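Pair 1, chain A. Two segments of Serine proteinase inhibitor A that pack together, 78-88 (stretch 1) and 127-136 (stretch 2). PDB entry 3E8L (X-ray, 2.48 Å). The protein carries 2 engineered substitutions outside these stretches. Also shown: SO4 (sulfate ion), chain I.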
# COMPACT_ATOMS: atom_id res chain seq x y z
N VAL A 78 12.56 -7.02 10.73
CA VAL A 78 13.39 -5.83 10.77
C VAL A 78 13.42 -5.17 9.40
O VAL A 78 13.40 -5.85 8.39
CB VAL A 78 14.82 -6.17 11.30
CG1 VAL A 78 15.87 -6.14 10.21
CG2 VAL A 78 15.19 -5.24 12.42
N MET A 79 13.43 -3.84 9.36
CA MET A 79 13.47 -3.12 8.09
C MET A 79 14.84 -3.31 7.44
O MET A 79 15.86 -3.04 8.08
CB MET A 79 13.11 -1.64 8.28
CG MET A 79 13.32 -0.76 7.07
SD MET A 79 12.71 0.95 7.09
CE MET A 79 12.02 1.20 8.70
N GLN A 80 14.87 -3.78 6.19
CA GLN A 80 16.13 -4.01 5.48
C GLN A 80 16.39 -2.97 4.39
O GLN A 80 15.48 -2.61 3.65
CB GLN A 80 16.22 -5.42 4.89
CG GLN A 80 16.54 -6.53 5.90
CD GLN A 80 16.18 -7.94 5.39
OE1 GLN A 80 15.40 -8.09 4.43
NE2 GLN A 80 16.74 -8.97 6.04
N LEU A 81 17.64 -2.50 4.31
CA LEU A 81 18.07 -1.55 3.29
C LEU A 81 17.70 -1.98 1.89
O LEU A 81 17.89 -3.13 1.52
CB LEU A 81 19.58 -1.35 3.38
CG LEU A 81 20.18 -0.04 3.90
CD1 LEU A 81 19.20 0.84 4.60
CD2 LEU A 81 21.37 -0.35 4.77
N GLY A 82 17.11 -1.07 1.13
CA GLY A 82 16.72 -1.36 -0.24
C GLY A 82 15.36 -2.03 -0.37
O GLY A 82 14.81 -2.13 -1.48
N SER A 83 14.82 -2.50 0.75
CA SER A 83 13.54 -3.21 0.70
C SER A 83 12.40 -2.22 0.72
O SER A 83 12.60 -1.03 0.94
CB SER A 83 13.39 -4.18 1.86
OG SER A 83 14.03 -5.39 1.57
N ARG A 84 11.21 -2.72 0.50
CA ARG A 84 10.04 -1.86 0.36
C ARG A 84 8.99 -2.11 1.42
O ARG A 84 8.65 -3.25 1.74
CB ARG A 84 9.47 -1.97 -1.06
CG ARG A 84 10.15 -1.00 -1.99
CD ARG A 84 11.48 -1.52 -2.55
NE ARG A 84 11.15 -2.41 -3.63
CZ ARG A 84 11.50 -2.26 -4.89
NH1 ARG A 84 12.30 -1.27 -5.26
NH2 ARG A 84 11.07 -3.14 -5.77
N TYR A 85 8.49 -1.01 1.97
CA TYR A 85 7.54 -1.07 3.06
C TYR A 85 6.43 -0.05 2.93
O TYR A 85 6.60 1.02 2.35
CB TYR A 85 8.26 -0.86 4.38
CG TYR A 85 9.37 -1.85 4.54
CD1 TYR A 85 9.10 -3.18 4.85
CD2 TYR A 85 10.69 -1.46 4.34
CE1 TYR A 85 10.13 -4.10 4.99
CE2 TYR A 85 11.72 -2.37 4.46
CZ TYR A 85 11.44 -3.68 4.78
OH TYR A 85 12.48 -4.57 4.90
N LYS A 86 5.27 -0.43 3.48
CA LYS A 86 4.14 0.47 3.67
C LYS A 86 4.44 1.33 4.90
O LYS A 86 4.80 0.80 5.95
CB LYS A 86 2.90 -0.38 3.88
CG LYS A 86 1.58 0.34 4.13
CD LYS A 86 0.45 -0.67 3.85
CE LYS A 86 -0.80 -0.42 4.67
NZ LYS A 86 -1.59 -1.67 4.82
N PHE A 87 4.33 2.65 4.74
CA PHE A 87 4.50 3.61 5.85
C PHE A 87 3.12 4.06 6.31
O PHE A 87 2.30 4.44 5.49
CB PHE A 87 5.29 4.84 5.37
CG PHE A 87 6.78 4.62 5.25
CD1 PHE A 87 7.31 3.36 4.95
CD2 PHE A 87 7.66 5.70 5.41
CE1 PHE A 87 8.70 3.19 4.82
CE2 PHE A 87 9.02 5.53 5.28
CZ PHE A 87 9.55 4.29 5.00
N SER A 88 2.86 4.03 7.62
CA SER A 88 1.54 4.39 8.14
C SER A 88 1.68 5.20 9.42
O SER A 88 2.31 4.77 10.38
CB SER A 88 0.70 3.14 8.39
OG SER A 88 0.35 2.49 7.17
N ASN A 127 -5.25 2.15 -1.17
CA ASN A 127 -4.13 2.88 -1.79
C ASN A 127 -2.94 3.01 -0.86
O ASN A 127 -3.09 3.37 0.31
CB ASN A 127 -4.55 4.29 -2.24
CG ASN A 127 -5.55 4.28 -3.37
OD1 ASN A 127 -5.64 3.31 -4.13
ND2 ASN A 127 -6.32 5.34 -3.49
N PHE A 128 -1.77 2.69 -1.37
CA PHE A 128 -0.55 3.01 -0.66
C PHE A 128 0.59 2.77 -1.60
O PHE A 128 0.47 2.02 -2.56
CB PHE A 128 -0.39 2.19 0.62
CG PHE A 128 -0.32 0.73 0.40
CD1 PHE A 128 -1.47 -0.03 0.23
CD2 PHE A 128 0.91 0.08 0.37
CE1 PHE A 128 -1.40 -1.41 0.02
CE2 PHE A 128 0.96 -1.31 0.16
CZ PHE A 128 -0.18 -2.04 -0.02
N SER A 129 1.70 3.44 -1.33
CA SER A 129 2.90 3.18 -2.07
C SER A 129 3.90 2.46 -1.18
O SER A 129 3.64 2.21 0.00
CB SER A 129 3.44 4.48 -2.65
OG SER A 129 2.42 5.07 -3.46
N TRP A 130 5.02 2.09 -1.77
CA TRP A 130 6.00 1.26 -1.12
C TRP A 130 7.25 2.10 -0.99
O TRP A 130 7.80 2.55 -1.99
CB TRP A 130 6.26 0.03 -1.98
CG TRP A 130 5.11 -0.97 -2.03
CD1 TRP A 130 4.21 -1.15 -3.06
CD2 TRP A 130 4.76 -1.93 -1.02
NE1 TRP A 130 3.33 -2.18 -2.75
CE2 TRP A 130 3.64 -2.66 -1.50
CE3 TRP A 130 5.29 -2.24 0.25
CZ2 TRP A 130 3.04 -3.68 -0.76
CZ3 TRP A 130 4.69 -3.26 0.98
CH2 TRP A 130 3.58 -3.97 0.47
N PHE A 131 7.70 2.31 0.24
CA PHE A 131 8.86 3.16 0.46
C PHE A 131 10.09 2.39 0.91
O PHE A 131 10.00 1.37 1.61
CB PHE A 131 8.50 4.30 1.40
CG PHE A 131 7.40 5.16 0.86
CD1 PHE A 131 7.68 6.38 0.25
CD2 PHE A 131 6.07 4.74 0.92
CE1 PHE A 131 6.66 7.18 -0.27
CE2 PHE A 131 5.05 5.53 0.40
CZ PHE A 131 5.36 6.75 -0.20
N GLU A 132 11.23 2.90 0.48
CA GLU A 132 12.49 2.22 0.53
C GLU A 132 13.42 3.15 1.29
O GLU A 132 13.46 4.34 1.00
CB GLU A 132 12.97 2.05 -0.92
CG GLU A 132 14.25 1.27 -1.14
CD GLU A 132 14.57 1.06 -2.61
OE1 GLU A 132 13.63 0.83 -3.40
OE2 GLU A 132 15.75 1.13 -2.99
N ALA A 133 14.14 2.62 2.28
CA ALA A 133 15.22 3.39 2.90
C ALA A 133 16.49 3.04 2.15
O ALA A 133 16.82 1.86 1.98
CB ALA A 133 15.37 3.04 4.37
N ARG A 134 17.18 4.06 1.67
CA ARG A 134 18.43 3.86 0.96
C ARG A 134 19.55 4.45 1.80
O ARG A 134 19.35 5.46 2.50
CB ARG A 134 18.39 4.54 -0.41
CG ARG A 134 17.66 3.76 -1.45
CD ARG A 134 17.73 4.48 -2.78
NE ARG A 134 16.85 3.85 -3.77
CZ ARG A 134 16.43 4.43 -4.88
NH1 ARG A 134 16.79 5.67 -5.17
NH2 ARG A 134 15.64 3.77 -5.71
N SER A 135 20.73 3.84 1.72
CA SER A 135 21.87 4.27 2.52
C SER A 135 22.46 5.61 2.09
O SER A 135 22.29 6.06 0.95
CB SER A 135 22.95 3.19 2.53
OG SER A 135 23.54 3.11 1.25
N THR A 136 23.17 6.22 3.03
CA THR A 136 23.86 7.50 2.85
C THR A 136 25.28 7.29 3.33
O THR A 136 25.57 6.24 3.90
CB THR A 136 23.11 8.62 3.66
OG1 THR A 136 21.91 8.95 2.95
CG2 THR A 136 23.92 9.88 3.86
S SO4 I . 0.57 -4.75 3.47
O1 SO4 I . -0.74 -4.21 3.07
O2 SO4 I . 0.57 -5.05 4.90
O3 SO4 I . 0.87 -5.95 2.69
O4 SO4 I . 1.61 -3.76 3.23
O HOH W 1 13.83 -0.15 3.46

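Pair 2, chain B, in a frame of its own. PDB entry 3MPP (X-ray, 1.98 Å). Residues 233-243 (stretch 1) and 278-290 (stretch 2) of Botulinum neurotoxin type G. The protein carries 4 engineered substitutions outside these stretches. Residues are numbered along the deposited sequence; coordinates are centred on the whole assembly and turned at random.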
# COMPACT_ATOMS: atom_id res chain seq x y z
N PRO B 233 -5.73 6.22 -1.73
CA PRO B 233 -6.19 7.36 -0.93
C PRO B 233 -7.20 6.98 0.15
O PRO B 233 -8.10 6.16 -0.06
CB PRO B 233 -6.85 8.27 -1.97
CG PRO B 233 -6.08 7.96 -3.25
CD PRO B 233 -5.80 6.48 -3.18
N LEU B 234 -7.05 7.60 1.32
CA LEU B 234 -7.98 7.43 2.42
C LEU B 234 -9.26 8.20 2.09
O LEU B 234 -9.20 9.31 1.59
CB LEU B 234 -7.35 8.02 3.69
CG LEU B 234 -8.00 7.67 5.03
CD1 LEU B 234 -7.97 6.16 5.30
CD2 LEU B 234 -7.31 8.45 6.14
N ARG B 235 -10.42 7.62 2.41
CA ARG B 235 -11.70 8.25 2.05
C ARG B 235 -12.72 8.39 3.19
O ARG B 235 -12.72 7.61 4.13
CB ARG B 235 -12.34 7.50 0.88
CG ARG B 235 -11.49 7.63 -0.39
CD ARG B 235 -12.08 7.00 -1.63
NE ARG B 235 -11.06 6.95 -2.68
CZ ARG B 235 -10.97 7.83 -3.68
NH1 ARG B 235 -11.85 8.81 -3.79
NH2 ARG B 235 -10.00 7.70 -4.57
N TYR B 236 -13.59 9.38 3.06
CA TYR B 236 -14.72 9.55 3.96
C TYR B 236 -15.78 8.51 3.64
O TYR B 236 -15.79 7.94 2.56
CB TYR B 236 -15.33 10.94 3.78
CG TYR B 236 -14.46 12.05 4.31
CD1 TYR B 236 -14.39 12.29 5.68
CD2 TYR B 236 -13.72 12.86 3.45
CE1 TYR B 236 -13.60 13.30 6.18
CE2 TYR B 236 -12.91 13.88 3.95
CZ TYR B 236 -12.86 14.09 5.34
OH TYR B 236 -12.09 15.09 5.88
N ASP B 237 -16.69 8.28 4.59
CA ASP B 237 -17.87 7.46 4.33
C ASP B 237 -17.53 6.05 3.88
O ASP B 237 -18.29 5.43 3.14
CB ASP B 237 -18.77 8.15 3.29
CG ASP B 237 -19.26 9.52 3.75
OD1 ASP B 237 -19.20 9.83 4.96
OD2 ASP B 237 -19.71 10.30 2.88
N THR B 238 -16.40 5.53 4.35
CA THR B 238 -15.93 4.20 3.95
C THR B 238 -15.61 3.37 5.19
O THR B 238 -14.92 3.85 6.11
CB THR B 238 -14.65 4.34 3.10
OG1 THR B 238 -14.93 5.13 1.95
CG2 THR B 238 -14.07 2.95 2.68
N GLN B 239 -16.06 2.12 5.22
CA GLN B 239 -15.78 1.26 6.38
C GLN B 239 -14.32 0.82 6.45
O GLN B 239 -13.77 0.31 5.47
CB GLN B 239 -16.70 0.04 6.38
CG GLN B 239 -18.18 0.40 6.53
CD GLN B 239 -19.06 -0.77 6.19
OE1 GLN B 239 -18.81 -1.47 5.22
NE2 GLN B 239 -20.07 -1.02 7.01
N TYR B 240 -13.72 1.01 7.62
CA TYR B 240 -12.32 0.69 7.85
C TYR B 240 -12.14 -0.03 9.18
O TYR B 240 -12.66 0.41 10.21
CB TYR B 240 -11.51 1.97 7.97
CG TYR B 240 -11.30 2.74 6.69
CD1 TYR B 240 -10.74 2.14 5.56
CD2 TYR B 240 -11.61 4.09 6.62
CE1 TYR B 240 -10.52 2.87 4.39
CE2 TYR B 240 -11.40 4.83 5.46
CZ TYR B 240 -10.85 4.21 4.35
OH TYR B 240 -10.64 4.95 3.19
N TYR B 241 -11.37 -1.11 9.15
CA TYR B 241 -10.81 -1.70 10.37
C TYR B 241 -9.51 -0.97 10.69
O TYR B 241 -8.97 -0.24 9.85
CB TYR B 241 -10.60 -3.22 10.18
CG TYR B 241 -11.92 -3.91 9.89
CD1 TYR B 241 -12.79 -4.22 10.93
CD2 TYR B 241 -12.31 -4.20 8.59
CE1 TYR B 241 -14.03 -4.82 10.68
CE2 TYR B 241 -13.55 -4.81 8.32
CZ TYR B 241 -14.39 -5.12 9.38
OH TYR B 241 -15.60 -5.71 9.14
N LEU B 242 -9.01 -1.13 11.91
CA LEU B 242 -7.95 -0.28 12.39
C LEU B 242 -6.70 -1.10 12.65
O LEU B 242 -6.75 -2.20 13.22
CB LEU B 242 -8.40 0.47 13.65
CG LEU B 242 -7.62 1.69 14.15
CD1 LEU B 242 -7.44 2.77 13.07
CD2 LEU B 242 -8.28 2.28 15.40
N PHE B 243 -5.57 -0.59 12.19
CA PHE B 243 -4.29 -1.24 12.38
C PHE B 243 -3.34 -0.31 13.13
O PHE B 243 -3.24 0.87 12.78
CB PHE B 243 -3.72 -1.67 11.03
CG PHE B 243 -2.30 -2.16 11.08
CD1 PHE B 243 -2.03 -3.50 11.33
CD2 PHE B 243 -1.24 -1.30 10.83
CE1 PHE B 243 -0.72 -3.96 11.36
CE2 PHE B 243 0.09 -1.76 10.87
CZ PHE B 243 0.34 -3.09 11.12
N ASN B 278 -5.39 -12.31 10.56
CA ASN B 278 -6.58 -11.62 10.04
C ASN B 278 -6.58 -10.11 10.30
O ASN B 278 -6.11 -9.66 11.34
CB ASN B 278 -7.84 -12.26 10.63
CG ASN B 278 -8.09 -13.64 10.07
OD1 ASN B 278 -8.20 -14.63 10.81
ND2 ASN B 278 -8.14 -13.72 8.76
N LEU B 279 -7.14 -9.36 9.35
CA LEU B 279 -7.15 -7.90 9.32
C LEU B 279 -8.52 -7.32 9.56
O LEU B 279 -8.66 -6.21 10.11
CB LEU B 279 -6.70 -7.42 7.93
CG LEU B 279 -5.30 -7.89 7.51
CD1 LEU B 279 -4.92 -7.27 6.19
CD2 LEU B 279 -4.29 -7.52 8.60
N TYR B 280 -9.55 -8.03 9.12
CA TYR B 280 -10.89 -7.51 9.25
C TYR B 280 -11.49 -7.89 10.60
O TYR B 280 -12.38 -8.72 10.67
CB TYR B 280 -11.77 -8.03 8.12
CG TYR B 280 -11.21 -7.83 6.75
CD1 TYR B 280 -10.55 -6.66 6.41
CD2 TYR B 280 -11.41 -8.78 5.75
CE1 TYR B 280 -10.08 -6.45 5.11
CE2 TYR B 280 -10.94 -8.58 4.46
CZ TYR B 280 -10.27 -7.42 4.15
OH TYR B 280 -9.80 -7.24 2.86
N LEU B 281 -10.98 -7.27 11.66
CA LEU B 281 -11.34 -7.64 13.04
C LEU B 281 -11.60 -6.38 13.85
O LEU B 281 -10.99 -5.35 13.58
CB LEU B 281 -10.17 -8.39 13.69
CG LEU B 281 -9.75 -9.74 13.10
CD1 LEU B 281 -8.48 -10.23 13.79
CD2 LEU B 281 -10.89 -10.74 13.28
N GLY B 282 -12.49 -6.45 14.84
CA GLY B 282 -12.68 -5.35 15.77
C GLY B 282 -13.61 -4.22 15.31
O GLY B 282 -14.47 -4.42 14.45
N LEU B 283 -13.42 -3.04 15.89
CA LEU B 283 -14.23 -1.88 15.59
C LEU B 283 -14.18 -1.57 14.11
O LEU B 283 -13.11 -1.56 13.52
CB LEU B 283 -13.73 -0.65 16.35
CG LEU B 283 -13.75 -0.87 17.88
CD1 LEU B 283 -12.99 0.23 18.61
CD2 LEU B 283 -15.18 -0.94 18.34
N ARG B 284 -15.34 -1.29 13.53
CA ARG B 284 -15.40 -0.85 12.15
C ARG B 284 -15.74 0.64 12.14
O ARG B 284 -16.78 1.05 12.64
CB ARG B 284 -16.43 -1.68 11.39
CG ARG B 284 -16.39 -1.46 9.88
CD ARG B 284 -17.28 -2.47 9.20
NE ARG B 284 -18.67 -2.32 9.59
CZ ARG B 284 -19.64 -3.16 9.24
NH1 ARG B 284 -19.37 -4.21 8.47
NH2 ARG B 284 -20.88 -2.96 9.66
N PHE B 285 -14.83 1.45 11.60
CA PHE B 285 -14.93 2.90 11.65
C PHE B 285 -15.39 3.47 10.33
O PHE B 285 -15.13 2.90 9.27
CB PHE B 285 -13.55 3.52 11.93
CG PHE B 285 -13.01 3.21 13.30
CD1 PHE B 285 -13.24 4.09 14.36
CD2 PHE B 285 -12.26 2.07 13.53
CE1 PHE B 285 -12.74 3.82 15.63
CE2 PHE B 285 -11.75 1.79 14.81
CZ PHE B 285 -12.00 2.68 15.86
N ILE B 286 -16.05 4.62 10.40
CA ILE B 286 -16.30 5.43 9.21
C ILE B 286 -15.83 6.85 9.51
O ILE B 286 -16.24 7.45 10.49
CB ILE B 286 -17.78 5.46 8.84
CG1 ILE B 286 -18.23 4.05 8.43
CG2 ILE B 286 -18.03 6.48 7.72
CD1 ILE B 286 -19.73 3.92 8.23
N ILE B 287 -14.95 7.37 8.66
CA ILE B 287 -14.50 8.75 8.79
C ILE B 287 -15.54 9.71 8.23
O ILE B 287 -15.96 9.59 7.07
CB ILE B 287 -13.13 8.94 8.09
CG1 ILE B 287 -12.13 7.89 8.60
CG2 ILE B 287 -12.59 10.33 8.35
CD1 ILE B 287 -10.85 7.87 7.80
N LYS B 288 -15.95 10.68 9.06
CA LYS B 288 -16.93 11.69 8.66
C LYS B 288 -16.29 13.08 8.65
O LYS B 288 -15.44 13.39 9.50
CB LYS B 288 -18.12 11.73 9.65
CG LYS B 288 -18.83 10.41 9.87
CD LYS B 288 -19.40 9.85 8.56
CE LYS B 288 -20.52 10.74 8.04
NZ LYS B 288 -21.24 10.10 6.89
N LYS B 289 -16.72 13.93 7.73
CA LYS B 289 -16.31 15.33 7.75
C LYS B 289 -16.91 16.02 8.94
O LYS B 289 -18.12 15.95 9.16
CB LYS B 289 -16.75 16.04 6.47
CG LYS B 289 -15.99 15.59 5.22
CD LYS B 289 -16.56 16.24 3.96
CE LYS B 289 -16.17 15.43 2.73
NZ LYS B 289 -16.55 16.12 1.44
N ALA B 290 -16.08 16.69 9.73
CA ALA B 290 -16.59 17.43 10.87
C ALA B 290 -17.02 18.83 10.43
O ALA B 290 -18.06 19.33 10.85
CB ALA B 290 -15.55 17.52 11.96
O HOH W 2 -14.34 6.39 6.06
O HOH W 3 -18.52 12.54 5.72
O HOH W 4 -17.02 -5.05 6.81
O HOH W 5 -10.69 -2.70 13.83
O HOH W 6 -7.59 -4.90 12.05

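The sharpest difference lies where Lys86(A) of pair 1 and Tyr241(B) of pair 2 coincide, with CA atoms 0.4 Å apart after superposition. In pair 1 the extended lysine lies across Phe128(A): Lys86(A) CD sits 3.7 Å from the centroid of the Phe128(A) ring, over its face, and Lys86(A) NZ continues over the same ring in a cation-pi contact before donating a hydrogen bond to a sulfate oxygen (Lys86(A) NZ to SO4 O1, 3.2 Å). In pair 2 the aromatic ring belongs to the other stretch. Gly282(B) occupies the position of Phe128(A), and Tyr241(B) is held between Arg284(B) CG over one face of its ring and the Tyr280(B)-Leu281(B) backbone over the opposite face. Tyr241(B) loses 140 Å² to its partner stretch, against 70 Å² for Lys86(A), and the total buried surface rises from 706 to 1036 Å².

Beneath this difference the backbones agree to 0.7 Å over 14 central residues. The strands cross at 116° in pair 1 and 118° in pair 2, and each pair is fastened by an antiparallel bridge with two hydrogen bonds. Tyr85(A) N donates to Phe131(A) O (2.8 Å) and Phe131(A) N to Tyr85(A) O (2.7 Å); at the matching positions, Tyr240(B) N donates to Phe285(B) O (2.9 Å) and Phe285(B) N to Tyr240(B) O (2.8 Å). A further bond joins the bend before the strand to the other stretch, from Gly82(A) N to Ala133(A) O (3.1 Å) and from Asp237(B) N to Ile287(B) O (2.9 Å). The matched tyrosines also turn their hydroxyls back to their own stretch, where Tyr85(A) OH accepts from Gln80(A) N (2.8 Å) and Tyr240(B) OH from Arg235(B) N (2.8 Å).

Charge is placed differently. Arg84(A) NH1 forms a salt bridge with Glu132(A) OE1 (3.1 Å), whereas the corresponding Gln239(B) and Ile286(B) meet through Gln239(B) CG and Ile286(B) CG1 at 4.1 Å. Pair 2 instead links Asp237(B) OD1 to Lys288(B) NZ (2.8 Å). Asp237(B) falls on Gly82(A), which has no side chain, and Lys288(B) on Arg134(A); that arginine pairs within its own stretch, Arg134(A) NE to Glu132(A) OE2 (3.0 Å).

Apolar packing is also redistributed. Small Ala133(A) meets Met79(A) and Leu81(A), while the larger Ile287(B) reaches Leu234(B), Tyr236(B) and Tyr240(B). Beside the matched phenylalanines, Phe131(A) and Phe285(B), Phe87(A) receives Phe131(A) CB over its ring face, with Phe87(A) CE1 to Phe131(A) CB at 3.6 Å; Leu242(B) CD2 instead approaches Phe285(B) CE2 at 3.6 Å.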